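Local structure of cytochrome C (Marichromatium purpuratum 984, 5LO9) at residues A[299-310]-A[369-380]; A[25-33]-A[87-95]. The protein probably oxidises thiosulfate to tetrathionate, and may run the reverse reaction, passing electrons along its four c-type hemes as a fused TsdBA thiosulfate dehydrogenase. All coordinates share one frame; numbering follows the deposited sequence.

Contact 1 of 2, residues A[299-310]-A[369-380]; sequences DASPMWAAWVAY and TGDTAMSGRGYP. With HEC (heme c), chain E; EDO (1,2-ethanediol), chain R.
Asp299 N donates to Gly376 O (2.8 Å), Ser301 N to Gly378 O, and Gly370 N to Val308 O (2.8 Å). These backbone hydrogen bonds tie 299-310 to 369-380 at both ends. One water donates to both Asp299 OD1 and Arg377 O.

Apolar contacts fill the middle. Met374 CE reaches Trp304 CE3 (4.0 Å), and its sulfur lies at the indole edge, a Met-aromatic contact. Ala305 CB packs on Arg377 CG at 3.5 Å.

Polar bonds hold a heme propionate. With chi1 at -167°, the Arg377 chain leaves its backbone on the side away from N and runs extended to the heme. Arg377 NE donates to heme O1A (2.8 Å) and Arg377 NH2 to heme O2A (2.8 Å, 178°), a charge-assisted two-point grip. A leucine in its place would probably leave the propionate short of a balancing charge and freer to turn. Ala309 CB covers one guanidinium face. Tyr310 OH also donates to heme O2A (2.7 Å).

Tyr379 lays one ring face over Ser301 OG, while Ser301 O accepts from the axial ligand His291. The whole forms a propionate-binding wall of a c-type heme pocket.

Contact 2 of 2, residues A[25-33]-A[87-95]; sequences HRADGGGDE and LAPASNARA. With HEC (heme c), chain C; EDO (1,2-ethanediol), chain U.
Asp28 OD1 is gripped by two N-H groups. Asn92 ND2 donates to it across the contact at 2.8 Å, on the syn lone pair of Asp28 OD1. Gly30 N donates to the same oxygen from above the carboxylate plane at 3.0 Å, closing an Asx turn. The two side chains approach head-on, and the carboxylate and amide planes are nearly coplanar, 22° apart. Asp28 CG sits between its backbone N and carbonyl carbon (chi1 60°), which brings the carboxylate to the amide.

Asn92 holds the loop at further points. Its backbone N donates to Gly30 O (2.8 Å), and ND2 makes a weak bond to Gly31 O. The Arg26 guanidinium lays a face over Asn92 CB, with NH1 at 3.7 Å, and NH1 also forms a salt bridge with Asp32 OD2.

Farther along, Arg94 N donates to Glu33 OE2 at 3.2 Å, nearly straight (175°). The same oxygen accepts from Tyr144 N. Ala90 CB rests against Asp28 O (3.4 Å).

His25, just before the loop, binds the heme iron through NE2 at 2.1 Å, with Met65 as the other axial ligand. The polar bonds of Asn92 therefore pin the loop that follows the heme-binding histidine to the segment after helix 74-86. The paired bonds on Asp28 OD1 would probably stabilise its carboxylate as an anion.

Contact 1 and contact 2 sit in opposite halves of the chain. Their centres are 48 Å apart, and their nearest atoms about 34 Å, so they do not touch. Both segments of contact 2 come first in the sequence, ahead of those of contact 1. Each serves a different heme. Contact 2 continues from the axial histidine of heme c #1, while contact 1 meets a propionate of heme c #4 and backs its histidine. Tyr310 of contact 1 is also bonded to Arg326, which lines the thiosulfate pocket. Contact 1 thus belongs to the probable catalytic half, and contact 2 to the half that probably accepts electrons.

Contact 1 of 2, residues A[299-310]-A[369-380]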
loop_
_atom_site.group_PDB
_atom_site.type_symbol
_atom_site.label_atom_id
_atom_site.label_comp_id
_atom_site.label_asym_id
_atom_site.label_seq_id
_atom_site.Cartn_x
_atom_site.Cartn_y
_atom_site.Cartn_z
ATOM N N ASP A 299 -10.039 -18.312 -4.470
ATOM C CA ASP A 299 -9.373 -19.433 -5.129
ATOM C C ASP A 299 -9.032 -19.143 -6.594
ATOM O O ASP A 299 -8.591 -20.049 -7.307
ATOM C CB ASP A 299 -10.195 -20.714 -5.030
ATOM C CG ASP A 299 -10.309 -21.252 -3.602
ATOM O OD1 ASP A 299 -9.372 -21.087 -2.769
ATOM O OD2 ASP A 299 -11.359 -21.878 -3.322
ATOM N N ALA A 300 -9.167 -17.892 -7.042
ATOM C CA ALA A 300 -8.659 -17.438 -8.327
ATOM C C ALA A 300 -7.787 -16.197 -8.128
ATOM O O ALA A 300 -7.956 -15.180 -8.802
ATOM C CB ALA A 300 -9.801 -17.157 -9.304
ATOM N N SER A 301 -6.829 -16.273 -7.179
ATOM C CA SER A 301 -5.977 -15.157 -6.739
ATOM C C SER A 301 -6.755 -13.857 -6.643
ATOM O O SER A 301 -6.531 -12.902 -7.409
ATOM C CB SER A 301 -4.785 -14.930 -7.651
ATOM O OG SER A 301 -3.791 -15.849 -7.318
ATOM N N PRO A 302 -7.678 -13.783 -5.711
ATOM C CA PRO A 302 -8.384 -12.529 -5.509
ATOM C C PRO A 302 -7.410 -11.455 -5.027
ATOM O O PRO A 302 -6.408 -11.726 -4.352
ATOM C CB PRO A 302 -9.450 -12.893 -4.467
ATOM C CG PRO A 302 -8.820 -14.047 -3.686
ATOM C CD PRO A 302 -8.031 -14.810 -4.720
ATOM N N MET A 303 -7.708 -10.221 -5.411
ATOM C CA MET A 303 -6.835 -9.111 -5.081
ATOM C C MET A 303 -6.982 -8.708 -3.629
ATOM O O MET A 303 -6.022 -8.212 -3.017
ATOM C CB MET A 303 -7.151 -7.942 -6.000
ATOM C CG MET A 303 -6.779 -8.215 -7.454
ATOM S SD MET A 303 -4.984 -8.310 -7.758
ATOM C CE MET A 303 -4.699 -10.079 -7.741
ATOM N N TRP A 304 -8.154 -8.933 -3.049
ATOM C CA TRP A 304 -8.318 -8.575 -1.646
ATOM C C TRP A 304 -7.407 -9.405 -0.752
ATOM O O TRP A 304 -6.943 -8.921 0.274
ATOM C CB TRP A 304 -9.760 -8.722 -1.197
ATOM C CG TRP A 304 -10.491 -9.915 -1.687
ATOM C CD1 TRP A 304 -11.330 -9.979 -2.765
ATOM C CD2 TRP A 304 -10.513 -11.203 -1.090
ATOM N NE1 TRP A 304 -11.854 -11.226 -2.876
ATOM C CE2 TRP A 304 -11.375 -11.997 -1.847
ATOM C CE3 TRP A 304 -9.889 -11.763 0.021
ATOM C CZ2 TRP A 304 -11.622 -13.320 -1.534
ATOM C CZ3 TRP A 304 -10.125 -13.085 0.318
ATOM C CH2 TRP A 304 -10.982 -13.843 -0.453
ATOM N N ALA A 305 -7.107 -10.638 -1.119
ATOM C CA ALA A 305 -6.209 -11.395 -0.263
ATOM C C ALA A 305 -4.771 -10.961 -0.443
ATOM O O ALA A 305 -3.927 -11.280 0.399
ATOM C CB ALA A 305 -6.311 -12.895 -0.561
ATOM N N ALA A 306 -4.482 -10.240 -1.518
ATOM C CA ALA A 306 -3.119 -9.844 -1.818
ATOM C C ALA A 306 -2.779 -8.499 -1.192
ATOM O O ALA A 306 -1.657 -8.311 -0.721
ATOM C CB ALA A 306 -2.918 -9.784 -3.330
ATOM N N TRP A 307 -3.733 -7.568 -1.164
ATOM C CA TRP A 307 -3.442 -6.235 -0.647
ATOM C C TRP A 307 -2.821 -6.272 0.747
ATOM O O TRP A 307 -1.854 -5.550 1.024
ATOM C CB TRP A 307 -4.715 -5.395 -0.611
ATOM C CG TRP A 307 -4.448 -4.000 -0.127
ATOM C CD1 TRP A 307 -4.708 -3.466 1.121
ATOM C CD2 TRP A 307 -3.825 -2.970 -0.877
ATOM N NE1 TRP A 307 -4.280 -2.172 1.168
ATOM C CE2 TRP A 307 -3.740 -1.842 -0.050
ATOM C CE3 TRP A 307 -3.326 -2.891 -2.174
ATOM C CZ2 TRP A 307 -3.199 -0.650 -0.490
ATOM C CZ3 TRP A 307 -2.777 -1.699 -2.600
ATOM C CH2 TRP A 307 -2.711 -0.607 -1.763
ATOM N N VAL A 308 -3.362 -7.110 1.639
ATOM C CA VAL A 308 -2.930 -7.132 3.037
ATOM C C VAL A 308 -1.703 -7.985 3.243
ATOM O O VAL A 308 -1.245 -8.125 4.381
ATOM C CB VAL A 308 -4.014 -7.678 3.986
ATOM C CG1 VAL A 308 -5.256 -6.781 3.992
ATOM C CG2 VAL A 308 -4.409 -9.141 3.583
ATOM N N ALA A 309 -1.179 -8.575 2.180
ATOM C CA ALA A 309 -0.072 -9.520 2.241
ATOM C C ALA A 309 1.257 -8.927 1.786
ATOM O O ALA A 309 2.295 -9.576 1.941
ATOM C CB ALA A 309 -0.393 -10.738 1.361
ATOM N N TYR A 310 1.246 -7.743 1.183
ATOM C CA TYR A 310 2.453 -7.097 0.695
ATOM C C TYR A 310 2.665 -5.790 1.454
ATOM O O TYR A 310 1.688 -5.105 1.809
ATOM C CB TYR A 310 2.368 -6.805 -0.811
ATOM C CG TYR A 310 2.422 -8.029 -1.690
ATOM C CD1 TYR A 310 3.596 -8.408 -2.328
ATOM C CD2 TYR A 310 1.310 -8.815 -1.866
ATOM C CE1 TYR A 310 3.641 -9.534 -3.123
ATOM C CE2 TYR A 310 1.350 -9.928 -2.663
ATOM C CZ TYR A 310 2.501 -10.287 -3.282
ATOM O OH TYR A 310 2.501 -11.416 -4.062
ATOM N N THR A 369 -4.735 -6.127 8.005
ATOM C CA THR A 369 -3.397 -5.893 7.502
ATOM C C THR A 369 -2.479 -6.991 8.003
ATOM O O THR A 369 -2.430 -7.276 9.203
ATOM C CB THR A 369 -2.888 -4.520 7.967
ATOM O OG1 THR A 369 -3.768 -3.485 7.515
ATOM C CG2 THR A 369 -1.505 -4.234 7.409
ATOM N N GLY A 370 -1.730 -7.587 7.084
ATOM C CA GLY A 370 -0.660 -8.484 7.453
ATOM C C GLY A 370 -1.047 -9.932 7.523
ATOM O O GLY A 370 -0.184 -10.764 7.808
ATOM N N ASP A 371 -2.315 -10.247 7.280
ATOM C CA ASP A 371 -2.823 -11.610 7.197
ATOM C C ASP A 371 -2.395 -12.193 5.860
ATOM O O ASP A 371 -3.035 -11.964 4.820
ATOM C CB ASP A 371 -4.341 -11.600 7.333
ATOM C CG ASP A 371 -4.939 -12.998 7.482
ATOM O OD1 ASP A 371 -6.085 -13.061 8.011
ATOM O OD2 ASP A 371 -4.271 -14.010 7.113
ATOM N N THR A 372 -1.319 -12.965 5.879
ATOM C CA THR A 372 -0.779 -13.494 4.635
ATOM C C THR A 372 -1.428 -14.814 4.233
ATOM O O THR A 372 -0.976 -15.435 3.270
ATOM C CB THR A 372 0.730 -13.680 4.749
ATOM O OG1 THR A 372 1.010 -14.830 5.543
ATOM C CG2 THR A 372 1.368 -12.458 5.422
ATOM N N ALA A 373 -2.450 -15.265 4.963
ATOM C CA ALA A 373 -3.130 -16.526 4.708
ATOM C C ALA A 373 -4.634 -16.362 4.784
ATOM O O ALA A 373 -5.343 -17.195 5.348
ATOM C CB ALA A 373 -2.684 -17.610 5.683
ATOM N N MET A 374 -5.155 -15.287 4.228
ATOM C CA MET A 374 -6.600 -15.169 4.146
ATOM C C MET A 374 -7.153 -16.341 3.354
ATOM O O MET A 374 -6.564 -16.763 2.360
ATOM C CB MET A 374 -7.002 -13.849 3.477
ATOM C CG MET A 374 -6.990 -12.618 4.390
ATOM S SD MET A 374 -7.669 -11.234 3.484
ATOM C CE MET A 374 -9.383 -11.349 3.922
ATOM N N SER A 375 -8.247 -16.915 3.844
ATOM C CA SER A 375 -8.892 -18.001 3.130
ATOM C C SER A 375 -9.380 -17.515 1.769
ATOM O O SER A 375 -10.094 -16.513 1.666
ATOM C CB SER A 375 -10.048 -18.560 3.949
ATOM O OG SER A 375 -10.937 -19.290 3.119
ATOM N N GLY A 376 -8.979 -18.231 0.723
ATOM C CA GLY A 376 -9.292 -17.873 -0.642
ATOM C C GLY A 376 -8.102 -17.369 -1.415
ATOM O O GLY A 376 -8.215 -17.148 -2.623
ATOM N N ARG A 377 -6.966 -17.175 -0.767
ATOM C CA ARG A 377 -5.850 -16.556 -1.444
ATOM C C ARG A 377 -5.263 -17.498 -2.476
ATOM O O ARG A 377 -5.165 -18.704 -2.241
ATOM C CB ARG A 377 -4.783 -16.165 -0.453
ATOM C CG ARG A 377 -3.775 -15.239 -1.095
ATOM C CD ARG A 377 -2.597 -14.994 -0.205
ATOM N NE ARG A 377 -1.535 -14.288 -0.891
ATOM C CZ ARG A 377 -0.383 -14.003 -0.321
ATOM N NH1 ARG A 377 -0.196 -14.354 0.938
ATOM N NH2 ARG A 377 0.564 -13.377 -1.005
ATOM N N GLY A 378 -4.849 -16.929 -3.609
ATOM C CA GLY A 378 -4.153 -17.679 -4.642
ATOM C C GLY A 378 -4.996 -18.793 -5.238
ATOM O O GLY A 378 -6.218 -18.709 -5.364
ATOM N N TYR A 379 -4.330 -19.831 -5.619
ATOM C CA TYR A 379 -4.957 -21.032 -6.134
ATOM C C TYR A 379 -4.789 -22.181 -5.161
ATOM O O TYR A 379 -3.755 -22.278 -4.494
ATOM C CB TYR A 379 -4.329 -21.430 -7.462
ATOM C CG TYR A 379 -4.320 -20.322 -8.527
ATOM C CD1 TYR A 379 -5.378 -19.435 -8.671
ATOM C CD2 TYR A 379 -3.253 -20.186 -9.388
ATOM C CE1 TYR A 379 -5.353 -18.443 -9.658
ATOM C CE2 TYR A 379 -3.216 -19.196 -10.358
ATOM C CZ TYR A 379 -4.263 -18.338 -10.493
ATOM O OH TYR A 379 -4.188 -17.381 -11.469
ATOM N N PRO A 380 -5.766 -23.075 -5.036
ATOM C CA PRO A 380 -5.581 -24.221 -4.122
ATOM C C PRO A 380 -4.494 -25.152 -4.636
ATOM O O PRO A 380 -4.585 -25.681 -5.749
ATOM C CB PRO A 380 -6.952 -24.899 -4.115
ATOM C CG PRO A 380 -7.899 -23.825 -4.568
ATOM C CD PRO A 380 -7.149 -22.992 -5.543
HETATM FE FE HEC E . -1.467 -11.742 -11.674
HETATM C CHA HEC E . -0.372 -13.128 -8.637
HETATM C CHB HEC E . -1.945 -8.640 -10.123
HETATM C CHC HEC E . -2.309 -10.292 -14.781
HETATM C CHD HEC E . -1.396 -14.866 -13.108
HETATM N NA HEC E . -1.210 -11.037 -9.733
HETATM C C1A HEC E . -0.760 -11.729 -8.692
HETATM C C2A HEC E . -0.673 -10.933 -7.449
HETATM C C3A HEC E . -1.139 -9.623 -7.870
HETATM C C4A HEC E . -1.449 -9.783 -9.312
HETATM C CMA HEC E . -1.288 -8.418 -7.013
HETATM C CAA HEC E . -0.251 -11.405 -6.080
HETATM C CBA HEC E . -1.344 -12.301 -5.508
HETATM C CGA HEC E . -1.051 -12.689 -4.069
HETATM O O1A HEC E . -2.013 -13.117 -3.392
HETATM O O2A HEC E . 0.128 -12.598 -3.608
HETATM N NB HEC E . -2.019 -9.845 -12.349
HETATM C C1B HEC E . -2.153 -8.749 -11.571
HETATM C C2B HEC E . -2.534 -7.552 -12.328
HETATM C C3B HEC E . -2.632 -8.039 -13.697
HETATM C C4B HEC E . -2.281 -9.468 -13.592
HETATM C CMB HEC E . -2.798 -6.184 -11.809
HETATM C CAB HEC E . -2.979 -7.242 -14.911
HETATM C CBB HEC E . -1.875 -6.205 -15.113
HETATM N NC HEC E . -1.781 -12.451 -13.613
HETATM C C1C HEC E . -2.126 -11.744 -14.701
HETATM C C2C HEC E . -2.355 -12.589 -15.896
HETATM C C3C HEC E . -2.072 -13.944 -15.395
HETATM C C4C HEC E . -1.743 -13.729 -13.966
HETATM C CMC HEC E . -2.755 -12.116 -17.270
HETATM C CAC HEC E . -2.154 -15.289 -16.094
HETATM C CBC HEC E . -1.407 -15.286 -17.389
HETATM N ND HEC E . -0.954 -13.640 -10.982
HETATM C C1D HEC E . -0.987 -14.745 -11.711
HETATM C C2D HEC E . -0.585 -15.943 -10.952
HETATM C C3D HEC E . -0.261 -15.458 -9.599
HETATM C C4D HEC E . -0.530 -14.003 -9.766
HETATM C CMD HEC E . -0.518 -17.319 -11.520
HETATM C CAD HEC E . 0.203 -16.215 -8.368
HETATM C CBD HEC E . 1.501 -17.034 -8.539
HETATM C CGD HEC E . 2.805 -16.279 -8.870
HETATM O O1D HEC E . 2.898 -15.464 -9.838
HETATM O O2D HEC E . 3.817 -16.533 -8.162
HETATM C C1 EDO R . -6.089 -21.076 1.047
HETATM O O1 EDO R . -7.523 -20.914 0.965
HETATM C C2 EDO R . -5.428 -19.716 1.195
HETATM O O2 EDO R . -4.659 -19.646 2.410
HETATM O O HOH W 1 -6.591 -21.022 -2.539
HETATM O O HOH W 2 -4.675 -13.802 -4.236
#

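Contact 2 of 2, residues A[25-33]-A[87-95]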
loop_
_atom_site.group_PDB
_atom_site.type_symbol
_atom_site.label_atom_id
_atom_site.label_comp_id
_atom_site.label_asym_id
_atom_site.label_seq_id
_atom_site.Cartn_x
_atom_site.Cartn_y
_atom_site.Cartn_z
ATOM N N HIS A 25 -39.514 -13.402 -40.090
ATOM C CA HIS A 25 -38.294 -12.758 -39.630
ATOM C C HIS A 25 -38.112 -11.369 -40.217
ATOM O O HIS A 25 -37.123 -10.698 -39.892
ATOM C CB HIS A 25 -37.083 -13.626 -39.988
ATOM C CG HIS A 25 -37.087 -14.952 -39.306
ATOM N ND1 HIS A 25 -36.722 -15.106 -37.985
ATOM C CD2 HIS A 25 -37.435 -16.184 -39.749
ATOM C CE1 HIS A 25 -36.845 -16.377 -37.645
ATOM N NE2 HIS A 25 -37.277 -17.052 -38.697
ATOM N N ARG A 26 -39.007 -10.972 -41.124
ATOM C CA ARG A 26 -39.029 -9.668 -41.788
ATOM C C ARG A 26 -37.888 -9.492 -42.779
ATOM O O ARG A 26 -36.944 -10.295 -42.822
ATOM C CB ARG A 26 -39.112 -8.542 -40.767
ATOM C CG ARG A 26 -40.536 -8.498 -40.243
ATOM C CD ARG A 26 -40.686 -7.830 -38.916
ATOM N NE ARG A 26 -41.171 -6.450 -39.019
ATOM C CZ ARG A 26 -41.487 -5.699 -37.961
ATOM N NH1 ARG A 26 -41.350 -6.199 -36.734
ATOM N NH2 ARG A 26 -41.917 -4.446 -38.111
ATOM N N ALA A 27 -38.038 -8.463 -43.625
ATOM C CA ALA A 27 -37.180 -8.284 -44.796
ATOM C C ALA A 27 -35.752 -7.955 -44.399
ATOM O O ALA A 27 -34.806 -8.348 -45.090
ATOM C CB ALA A 27 -37.743 -7.194 -45.687
ATOM N N ASP A 28 -35.577 -7.195 -43.319
ATOM C CA ASP A 28 -34.237 -6.858 -42.860
ATOM C C ASP A 28 -33.560 -7.972 -42.052
ATOM O O ASP A 28 -32.389 -7.815 -41.701
ATOM C CB ASP A 28 -34.284 -5.525 -42.070
ATOM C CG ASP A 28 -35.184 -5.569 -40.854
ATOM O OD1 ASP A 28 -35.853 -6.606 -40.672
ATOM O OD2 ASP A 28 -35.245 -4.553 -40.102
ATOM N N GLY A 29 -34.205 -9.121 -41.839
ATOM C CA GLY A 29 -33.667 -10.173 -40.984
ATOM C C GLY A 29 -33.702 -9.848 -39.502
ATOM O O GLY A 29 -33.072 -10.548 -38.697
ATOM N N GLY A 30 -34.434 -8.807 -39.120
ATOM C CA GLY A 30 -34.464 -8.263 -37.786
ATOM C C GLY A 30 -35.352 -8.930 -36.761
ATOM O O GLY A 30 -35.346 -8.477 -35.614
ATOM N N GLY A 31 -36.127 -9.960 -37.109
ATOM C CA GLY A 31 -37.000 -10.610 -36.141
ATOM C C GLY A 31 -38.354 -9.940 -35.990
ATOM O O GLY A 31 -38.653 -8.905 -36.591
ATOM N N ASP A 32 -39.205 -10.551 -35.163
ATOM C CA ASP A 32 -40.530 -9.982 -34.923
ATOM C C ASP A 32 -40.944 -10.255 -33.483
ATOM O O ASP A 32 -40.991 -11.409 -33.054
ATOM C CB ASP A 32 -41.565 -10.553 -35.898
ATOM C CG ASP A 32 -42.888 -9.798 -35.859
ATOM O OD1 ASP A 32 -43.799 -10.221 -35.123
ATOM O OD2 ASP A 32 -43.006 -8.757 -36.545
ATOM N N GLU A 33 -41.281 -9.191 -32.752
ATOM C CA GLU A 33 -41.659 -9.341 -31.355
ATOM C C GLU A 33 -42.915 -10.179 -31.198
ATOM O O GLU A 33 -42.957 -11.085 -30.361
ATOM C CB GLU A 33 -41.876 -7.973 -30.737
ATOM C CG GLU A 33 -40.638 -7.340 -30.228
ATOM C CD GLU A 33 -40.051 -8.077 -29.046
ATOM O OE1 GLU A 33 -40.777 -8.891 -28.385
ATOM O OE2 GLU A 33 -38.853 -7.813 -28.799
ATOM N N LEU A 87 -26.031 -10.467 -44.419
ATOM C CA LEU A 87 -26.763 -9.232 -44.214
ATOM C C LEU A 87 -26.114 -8.334 -43.159
ATOM O O LEU A 87 -25.371 -8.762 -42.266
ATOM C CB LEU A 87 -28.196 -9.514 -43.782
ATOM C CG LEU A 87 -29.055 -10.189 -44.846
ATOM C CD1 LEU A 87 -30.503 -10.125 -44.396
ATOM C CD2 LEU A 87 -28.896 -9.621 -46.225
ATOM N N ALA A 88 -26.395 -7.056 -43.289
ATOM C CA ALA A 88 -26.027 -6.162 -42.225
ATOM C C ALA A 88 -26.856 -6.519 -41.015
ATOM O O ALA A 88 -28.042 -6.834 -41.159
ATOM C CB ALA A 88 -26.289 -4.711 -42.580
ATOM N N PRO A 89 -26.276 -6.476 -39.831
ATOM C CA PRO A 89 -27.068 -6.690 -38.624
ATOM C C PRO A 89 -28.292 -5.787 -38.623
ATOM O O PRO A 89 -28.285 -4.688 -39.178
ATOM C CB PRO A 89 -26.094 -6.354 -37.488
ATOM C CG PRO A 89 -24.785 -6.558 -38.047
ATOM C CD PRO A 89 -24.874 -6.214 -39.519
ATOM N N ALA A 90 -29.361 -6.290 -38.028
ATOM C CA ALA A 90 -30.602 -5.550 -37.919
ATOM C C ALA A 90 -31.410 -6.116 -36.759
ATOM O O ALA A 90 -31.263 -7.276 -36.376
ATOM C CB ALA A 90 -31.390 -5.636 -39.225
ATOM N N SER A 91 -32.306 -5.297 -36.238
ATOM C CA SER A 91 -33.144 -5.725 -35.139
ATOM C C SER A 91 -34.469 -5.007 -35.223
ATOM O O SER A 91 -34.516 -3.797 -35.448
ATOM C CB SER A 91 -32.512 -5.430 -33.787
ATOM O OG SER A 91 -33.502 -5.523 -32.764
ATOM N N ASN A 92 -35.534 -5.759 -35.034
ATOM C CA ASN A 92 -36.864 -5.196 -34.912
ATOM C C ASN A 92 -37.382 -5.452 -33.507
ATOM O O ASN A 92 -38.568 -5.693 -33.280
ATOM C CB ASN A 92 -37.773 -5.747 -35.997
ATOM C CG ASN A 92 -37.285 -5.380 -37.377
ATOM O OD1 ASN A 92 -36.964 -4.209 -37.661
ATOM N ND2 ASN A 92 -37.158 -6.392 -38.237
ATOM N N ALA A 93 -36.468 -5.373 -32.548
ATOM C CA ALA A 93 -36.794 -5.593 -31.155
ATOM C C ALA A 93 -37.570 -4.426 -30.562
ATOM O O ALA A 93 -37.413 -3.265 -30.947
ATOM C CB ALA A 93 -35.521 -5.800 -30.359
ATOM N N ARG A 94 -38.410 -4.757 -29.601
ATOM C CA ARG A 94 -39.109 -3.749 -28.819
ATOM C C ARG A 94 -39.432 -4.378 -27.468
ATOM O O ARG A 94 -40.306 -5.247 -27.378
ATOM C CB ARG A 94 -40.372 -3.271 -29.540
ATOM C CG ARG A 94 -41.158 -2.157 -28.795
ATOM C CD ARG A 94 -42.428 -1.772 -29.562
ATOM N NE ARG A 94 -43.210 -0.721 -28.908
ATOM C CZ ARG A 94 -44.304 -0.166 -29.431
ATOM N NH1 ARG A 94 -44.775 -0.567 -30.613
ATOM N NH2 ARG A 94 -44.941 0.786 -28.762
ATOM N N ALA A 95 -38.736 -3.929 -26.422
ATOM C CA ALA A 95 -38.894 -4.511 -25.108
ATOM C C ALA A 95 -40.107 -3.894 -24.412
ATOM O O ALA A 95 -40.488 -2.755 -24.703
ATOM C CB ALA A 95 -37.652 -4.272 -24.258
HETATM FE FE HEC C . -37.640 -19.129 -38.564
HETATM C CHA HEC C . -36.339 -19.348 -35.333
HETATM C CHB HEC C . -34.433 -19.764 -39.904
HETATM C CHC HEC C . -39.012 -19.271 -41.794
HETATM C CHD HEC C . -40.795 -18.247 -37.261
HETATM N NA HEC C . -35.729 -19.486 -37.781
HETATM C C1A HEC C . -35.418 -19.528 -36.468
HETATM C C2A HEC C . -33.977 -19.819 -36.214
HETATM C C3A HEC C . -33.438 -19.947 -37.567
HETATM C C4A HEC C . -34.597 -19.713 -38.456
HETATM C CMA HEC C . -32.021 -20.241 -37.908
HETATM C CAA HEC C . -33.212 -19.951 -34.910
HETATM C CBA HEC C . -32.632 -18.580 -34.621
HETATM C CGA HEC C . -31.574 -18.515 -33.537
HETATM O O1A HEC C . -31.255 -17.375 -33.120
HETATM O O2A HEC C . -31.040 -19.550 -33.086
HETATM N NB HEC C . -36.866 -19.438 -40.475
HETATM C C1B HEC C . -35.586 -19.656 -40.790
HETATM C C2B HEC C . -35.376 -19.837 -42.232
HETATM C C3B HEC C . -36.720 -19.698 -42.800
HETATM C C4B HEC C . -37.569 -19.464 -41.622
HETATM C CMB HEC C . -34.078 -20.071 -42.916
HETATM C CAB HEC C . -37.123 -19.817 -44.235
HETATM C CBB HEC C . -36.705 -21.193 -44.731
HETATM N NC HEC C . -39.540 -18.809 -39.365
HETATM C C1C HEC C . -39.886 -18.931 -40.653
HETATM C C2C HEC C . -41.311 -18.627 -40.886
HETATM C C3C HEC C . -41.830 -18.308 -39.561
HETATM C C4C HEC C . -40.641 -18.447 -38.701
HETATM C CMC HEC C . -42.017 -18.640 -42.193
HETATM C CAC HEC C . -43.215 -17.922 -39.131
HETATM C CBC HEC C . -44.232 -18.896 -39.627
HETATM N ND HEC C . -38.426 -18.859 -36.655
HETATM C C1D HEC C . -39.683 -18.521 -36.355
HETATM C C2D HEC C . -39.920 -18.403 -34.911
HETATM C C3D HEC C . -38.628 -18.717 -34.323
HETATM C C4D HEC C . -37.766 -19.004 -35.500
HETATM C CMD HEC C . -41.191 -18.056 -34.210
HETATM C CAD HEC C . -38.340 -18.808 -32.853
HETATM C CBD HEC C . -38.317 -20.314 -32.586
HETATM C CGD HEC C . -38.070 -20.625 -31.140
HETATM O O1D HEC C . -37.484 -21.701 -30.822
HETATM O O2D HEC C . -38.499 -19.787 -30.330
HETATM C C1 EDO U . -42.338 -5.426 -33.843
HETATM O O1 EDO U . -41.130 -6.181 -34.062
HETATM C C2 EDO U . -43.539 -6.379 -33.921
HETATM O O2 EDO U . -44.557 -5.869 -33.058
#